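Local coordinates for Non-structural protein 2 (PDB 2GU0), which probably binds single-stranded RNA, hydrolyses nucleoside triphosphates and RNA 5'-triphosphates, and helps build the viroplasms in which rotavirus C replicates and packages its genome, at residues F210-H218 with L225-H234. Sequence-based numbering, arbitrary orientation.
Sequences FNKFAAISH and LVLHSQLMSH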
ATOM      1  N   PHE A 210     -18.985  -2.194 -39.068  1.00 38.23           N
ATOM      2  CA  PHE A 210     -19.726  -1.201 -38.298  1.00 36.69           C
ATOM      3  C   PHE A 210     -21.136  -1.157 -38.864  1.00 37.85           C
ATOM      4  O   PHE A 210     -21.608  -0.098 -39.272  1.00 36.43           O
ATOM      5  CB  PHE A 210     -19.101   0.189 -38.450  1.00 34.41           C
ATOM      6  CG  PHE A 210     -17.663   0.270 -38.023  1.00 32.83           C
ATOM      7  CD1 PHE A 210     -16.654  -0.267 -38.819  1.00 30.38           C
ATOM      8  CD2 PHE A 210     -17.317   0.872 -36.817  1.00 31.96           C
ATOM      9  CE1 PHE A 210     -15.324  -0.209 -38.422  1.00 27.90           C
ATOM     10  CE2 PHE A 210     -15.986   0.933 -36.411  1.00 32.13           C
ATOM     11  CZ  PHE A 210     -14.987   0.390 -37.218  1.00 29.35           C
ATOM     12  N   ASN A 211     -21.811  -2.303 -38.889  1.00 39.15           N
ATOM     13  CA  ASN A 211     -23.149  -2.359 -39.460  1.00 39.60           C
ATOM     14  C   ASN A 211     -24.176  -1.522 -38.715  1.00 39.41           C
ATOM     15  O   ASN A 211     -25.147  -1.069 -39.311  1.00 39.53           O
ATOM     16  CB  ASN A 211     -23.631  -3.817 -39.587  1.00 41.30           C
ATOM     17  CG  ASN A 211     -24.269  -4.351 -38.316  1.00 42.23           C
ATOM     18  OD1 ASN A 211     -23.585  -4.661 -37.341  1.00 42.83           O
ATOM     19  ND2 ASN A 211     -25.596  -4.464 -38.328  1.00 42.03           N
ATOM     20  N   LYS A 212     -23.964  -1.304 -37.422  1.00 40.07           N
ATOM     21  CA  LYS A 212     -24.895  -0.501 -36.623  1.00 40.11           C
ATOM     22  C   LYS A 212     -24.732   1.004 -36.869  1.00 39.40           C
ATOM     23  O   LYS A 212     -25.553   1.813 -36.420  1.00 41.71           O
ATOM     24  CB  LYS A 212     -24.690  -0.778 -35.129  1.00 40.38           C
ATOM     25  CG  LYS A 212     -25.232  -2.103 -34.633  1.00 41.78           C
ATOM     26  CD  LYS A 212     -24.972  -2.237 -33.140  1.00 44.29           C
ATOM     27  CE  LYS A 212     -25.696  -3.438 -32.530  1.00 46.49           C
ATOM     28  NZ  LYS A 212     -25.371  -3.637 -31.070  1.00 46.46           N
ATOM     29  N   PHE A 213     -23.684   1.376 -37.593  1.00 36.98           N
ATOM     30  CA  PHE A 213     -23.396   2.781 -37.847  1.00 33.69           C
ATOM     31  C   PHE A 213     -23.617   3.296 -39.255  1.00 32.24           C
ATOM     32  O   PHE A 213     -23.765   2.539 -40.204  1.00 33.39           O
ATOM     33  CB  PHE A 213     -21.953   3.086 -37.469  1.00 30.98           C
ATOM     34  CG  PHE A 213     -21.579   2.642 -36.098  1.00 26.62           C
ATOM     35  CD1 PHE A 213     -21.424   1.299 -35.813  1.00 23.15           C
ATOM     36  CD2 PHE A 213     -21.341   3.569 -35.099  1.00 25.61           C
ATOM     37  CE1 PHE A 213     -21.035   0.888 -34.565  1.00 21.33           C
ATOM     38  CE2 PHE A 213     -20.950   3.159 -33.840  1.00 25.07           C
ATOM     39  CZ  PHE A 213     -20.796   1.810 -33.576  1.00 22.22           C
ATOM     40  N   ALA A 214     -23.619   4.616 -39.366  1.00 31.24           N
ATOM     41  CA  ALA A 214     -23.784   5.300 -40.638  1.00 31.26           C
ATOM     42  C   ALA A 214     -22.726   6.393 -40.666  1.00 30.70           C
ATOM     43  O   ALA A 214     -22.622   7.189 -39.739  1.00 30.34           O
ATOM     44  CB  ALA A 214     -25.174   5.910 -40.738  1.00 30.65           C
ATOM     45  N   ALA A 215     -21.930   6.412 -41.723  1.00 30.70           N
ATOM     46  CA  ALA A 215     -20.883   7.403 -41.859  1.00 30.35           C
ATOM     47  C   ALA A 215     -21.491   8.667 -42.432  1.00 32.06           C
ATOM     48  O   ALA A 215     -21.995   8.664 -43.560  1.00 30.75           O
ATOM     49  CB  ALA A 215     -19.806   6.882 -42.772  1.00 29.15           C
ATOM     50  N   ILE A 216     -21.449   9.744 -41.650  1.00 34.38           N
ATOM     51  CA  ILE A 216     -22.003  11.024 -42.079  1.00 36.57           C
ATOM     52  C   ILE A 216     -20.929  12.103 -42.192  1.00 40.22           C
ATOM     53  O   ILE A 216     -19.762  11.876 -41.866  1.00 41.61           O
ATOM     54  CB  ILE A 216     -23.080  11.525 -41.093  1.00 34.65           C
ATOM     55  CG1 ILE A 216     -22.460  11.771 -39.724  1.00 34.31           C
ATOM     56  CG2 ILE A 216     -24.201  10.510 -40.977  1.00 35.92           C
ATOM     57  CD1 ILE A 216     -23.452  12.243 -38.679  1.00 36.03           C
ATOM     58  N   SER A 217     -21.327  13.275 -42.673  1.00 42.88           N
ATOM     59  CA  SER A 217     -20.416  14.402 -42.789  1.00 46.11           C
ATOM     60  C   SER A 217     -21.138  15.682 -42.440  1.00 48.74           C
ATOM     61  O   SER A 217     -22.254  15.915 -42.900  1.00 49.03           O
ATOM     62  CB  SER A 217     -19.865  14.536 -44.198  1.00 47.21           C
ATOM     63  OG  SER A 217     -19.156  15.761 -44.320  1.00 45.63           O
ATOM     64  N   HIS A 218     -20.495  16.506 -41.617  1.00 51.69           N
ATOM     65  CA  HIS A 218     -21.065  17.778 -41.213  1.00 52.86           C
ATOM     66  C   HIS A 218     -20.638  18.843 -42.224  1.00 52.43           C
ATOM     67  O   HIS A 218     -20.689  20.034 -41.938  1.00 53.16           O
ATOM     68  CB  HIS A 218     -20.577  18.168 -39.817  1.00 56.65           C
ATOM     69  CG  HIS A 218     -20.922  17.175 -38.746  1.00 61.90           C
ATOM     70  ND1 HIS A 218     -22.212  16.747 -38.511  1.00 63.95           N
ATOM     71  CD2 HIS A 218     -20.147  16.559 -37.818  1.00 63.98           C
ATOM     72  CE1 HIS A 218     -22.217  15.914 -37.484  1.00 64.71           C
ATOM     73  NE2 HIS A 218     -20.978  15.782 -37.046  1.00 64.72           N
ATOM     74  N   LEU A 225     -18.846   8.021 -37.739  1.00 34.91           N
ATOM     75  CA  LEU A 225     -19.663   6.812 -37.746  1.00 34.82           C
ATOM     76  C   LEU A 225     -20.568   6.943 -36.528  1.00 34.59           C
ATOM     77  O   LEU A 225     -20.081   6.938 -35.396  1.00 34.80           O
ATOM     78  CB  LEU A 225     -18.788   5.559 -37.608  1.00 33.01           C
ATOM     79  CG  LEU A 225     -17.993   5.171 -38.855  1.00 31.85           C
ATOM     80  CD1 LEU A 225     -17.015   4.076 -38.526  1.00 32.25           C
ATOM     81  CD2 LEU A 225     -18.943   4.717 -39.943  1.00 32.03           C
ATOM     82  N   VAL A 226     -21.872   7.078 -36.757  1.00 32.81           N
ATOM     83  CA  VAL A 226     -22.819   7.234 -35.662  1.00 32.57           C
ATOM     84  C   VAL A 226     -23.841   6.115 -35.645  1.00 32.62           C
ATOM     85  O   VAL A 226     -24.050   5.448 -36.656  1.00 32.98           O
ATOM     86  CB  VAL A 226     -23.545   8.589 -35.756  1.00 33.90           C
ATOM     87  CG1 VAL A 226     -22.530   9.711 -35.699  1.00 33.72           C
ATOM     88  CG2 VAL A 226     -24.343   8.681 -37.052  1.00 34.95           C
ATOM     89  N   LEU A 227     -24.466   5.895 -34.493  1.00 32.28           N
ATOM     90  CA  LEU A 227     -25.468   4.842 -34.370  1.00 33.50           C
ATOM     91  C   LEU A 227     -26.719   5.214 -35.149  1.00 36.02           C
ATOM     92  O   LEU A 227     -27.127   6.379 -35.147  1.00 34.51           O
ATOM     93  CB  LEU A 227     -25.845   4.615 -32.901  1.00 31.65           C
ATOM     94  CG  LEU A 227     -25.176   3.521 -32.054  1.00 27.80           C
ATOM     95  CD1 LEU A 227     -24.130   2.797 -32.862  1.00 26.39           C
ATOM     96  CD2 LEU A 227     -24.581   4.143 -30.806  1.00 26.40           C
ATOM     97  N   HIS A 228     -27.327   4.230 -35.816  1.00 38.34           N
ATOM     98  CA  HIS A 228     -28.545   4.486 -36.582  1.00 39.99           C
ATOM     99  C   HIS A 228     -29.559   5.189 -35.681  1.00 42.05           C
ATOM    100  O   HIS A 228     -30.299   6.074 -36.121  1.00 43.55           O
ATOM    101  CB  HIS A 228     -29.140   3.178 -37.114  1.00 39.33           C
ATOM    102  CG  HIS A 228     -28.329   2.532 -38.197  1.00 37.12           C
ATOM    103  ND1 HIS A 228     -27.877   3.222 -39.302  1.00 34.65           N
ATOM    104  CD2 HIS A 228     -27.921   1.252 -38.364  1.00 35.78           C
ATOM    105  CE1 HIS A 228     -27.229   2.393 -40.102  1.00 34.93           C
ATOM    106  NE2 HIS A 228     -27.242   1.192 -39.556  1.00 34.53           N
ATOM    107  N   SER A 229     -29.571   4.800 -34.411  1.00 42.93           N
ATOM    108  CA  SER A 229     -30.471   5.396 -33.432  1.00 43.31           C
ATOM    109  C   SER A 229     -29.976   6.783 -33.041  1.00 43.24           C
ATOM    110  O   SER A 229     -30.193   7.233 -31.928  1.00 43.05           O
ATOM    111  CB  SER A 229     -30.540   4.519 -32.181  1.00 44.51           C
ATOM    112  OG  SER A 229     -29.302   4.520 -31.488  1.00 44.40           O
ATOM    113  N   GLN A 230     -29.297   7.457 -33.954  1.00 45.10           N
ATOM    114  CA  GLN A 230     -28.774   8.795 -33.682  1.00 46.64           C
ATOM    115  C   GLN A 230     -28.771   9.588 -34.963  1.00 46.87           C
ATOM    116  O   GLN A 230     -28.656  10.806 -34.953  1.00 47.32           O
ATOM    117  CB  GLN A 230     -27.339   8.723 -33.166  1.00 47.19           C
ATOM    118  CG  GLN A 230     -27.164   7.995 -31.855  1.00 46.75           C
ATOM    119  CD  GLN A 230     -27.844   8.705 -30.717  1.00 47.41           C
ATOM    120  OE1 GLN A 230     -27.658   9.918 -30.522  1.00 47.71           O
ATOM    121  NE2 GLN A 230     -28.631   7.962 -29.947  1.00 45.12           N
ATOM    122  N   LEU A 231     -28.876   8.872 -36.072  1.00 47.72           N
ATOM    123  CA  LEU A 231     -28.876   9.482 -37.388  1.00 48.79           C
ATOM    124  C   LEU A 231     -29.778  10.724 -37.444  1.00 49.74           C
ATOM    125  O   LEU A 231     -29.384  11.744 -38.007  1.00 49.80           O
ATOM    126  CB  LEU A 231     -29.290   8.431 -38.426  1.00 46.50           C
ATOM    127  CG  LEU A 231     -28.896   8.666 -39.884  1.00 45.56           C
ATOM    128  CD1 LEU A 231     -27.479   9.213 -39.977  1.00 45.66           C
ATOM    129  CD2 LEU A 231     -29.016   7.360 -40.639  1.00 44.12           C
ATOM    130  N   MET A 232     -30.971  10.645 -36.852  1.00 51.39           N
ATOM    131  CA  MET A 232     -31.886  11.790 -36.834  1.00 53.50           C
ATOM    132  C   MET A 232     -31.214  13.006 -36.199  1.00 54.24           C
ATOM    133  O   MET A 232     -31.001  14.023 -36.855  1.00 54.90           O
ATOM    134  CB  MET A 232     -33.158  11.459 -36.047  1.00 54.70           C
ATOM    135  CG  MET A 232     -34.237  10.756 -36.854  1.00 58.22           C
ATOM    136  SD  MET A 232     -34.900  11.765 -38.200  1.00 60.39           S
ATOM    137  CE  MET A 232     -35.950  12.848 -37.257  1.00 61.10           C
ATOM    138  N   SER A 233     -30.886  12.887 -34.915  1.00 53.92           N
ATOM    139  CA  SER A 233     -30.230  13.949 -34.158  1.00 53.33           C
ATOM    140  C   SER A 233     -29.201  14.731 -34.956  1.00 53.04           C
ATOM    141  O   SER A 233     -29.281  15.948 -35.060  1.00 52.98           O
ATOM    142  CB  SER A 233     -29.555  13.356 -32.931  1.00 52.50           C
ATOM    143  OG  SER A 233     -30.499  12.633 -32.172  1.00 55.06           O
ATOM    144  N   HIS A 234     -28.223  14.025 -35.499  1.00 53.94           N
ATOM    145  CA  HIS A 234     -27.183  14.660 -36.289  1.00 55.56           C
ATOM    146  C   HIS A 234     -27.804  15.319 -37.505  1.00 57.13           C
ATOM    147  O   HIS A 234     -27.287  16.311 -38.021  1.00 57.55           O
ATOM    148  CB  HIS A 234     -26.162  13.615 -36.727  1.00 54.71           C
ATOM    149  CG  HIS A 234     -25.363  13.054 -35.597  1.00 54.10           C
ATOM    150  ND1 HIS A 234     -24.242  13.680 -35.099  1.00 54.27           N
ATOM    151  CD2 HIS A 234     -25.547  11.948 -34.839  1.00 54.67           C
ATOM    152  CE1 HIS A 234     -23.768  12.983 -34.083  1.00 53.89           C
ATOM    153  NE2 HIS A 234     -24.541  11.927 -33.904  1.00 54.65           N
TER
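Phe213 and Leu227 pair across one end of an antiparallel hairpin, and although their CB bonds diverge, the side chains lie side by side, pointing the same way. Leu227 brings one methyl, CD1, over a face of the phenyl ring in a CH-pi contact, 3.6 Å from the ring centroid. The opposite face of that ring is turned to Phe210, whose own ring takes Leu225 CD1 over one face, the two side chains crossing at about a right angle. The other branch of Leu225, CD2, rests against Ala215 CB at 3.7 Å, and Tyr184 of strand 182-188 meets both phenyl rings edge-to-face.

Ala214 and Val226 form the hydrogen-bonded pair of the ladder. Ala214 N donates to Val226 O (2.9 Å) and Val226 N to Ala214 O in return. Past the strands, His228 adds two further bonds: its backbone N to Lys212 O at 3.1 Å, and its NE2 to Asn211 O at 3.1 Å, a bent bond (135°) with the acceptor tilted out of the ring plane. With CG beside the backbone N (chi1 -70°), the imidazole folds back over the turn, and Lys212 O sits above one of its faces.

On the sheet face carrying Ala214 and Val226, Ile216 CG2 meets Leu231 CD1 at 3.7 Å, while Ile216 CD1 abuts His234 CB at 3.6 Å, joining the first turn of helix 231-243 to the hairpin. Trp266 also packs on these three side chains. Beyond them His218, predicted to bind ATP, meets His234 rim to rim and lies close to His222, the predicted active-site residue.

The hairpin belongs to the HIT-like domain. Its attachment to the helix is thus of two kinds: His228 is tied to the turn at both its main chain and its ring nitrogen, while Ile216 forms an apolar seam with Leu231 and His234.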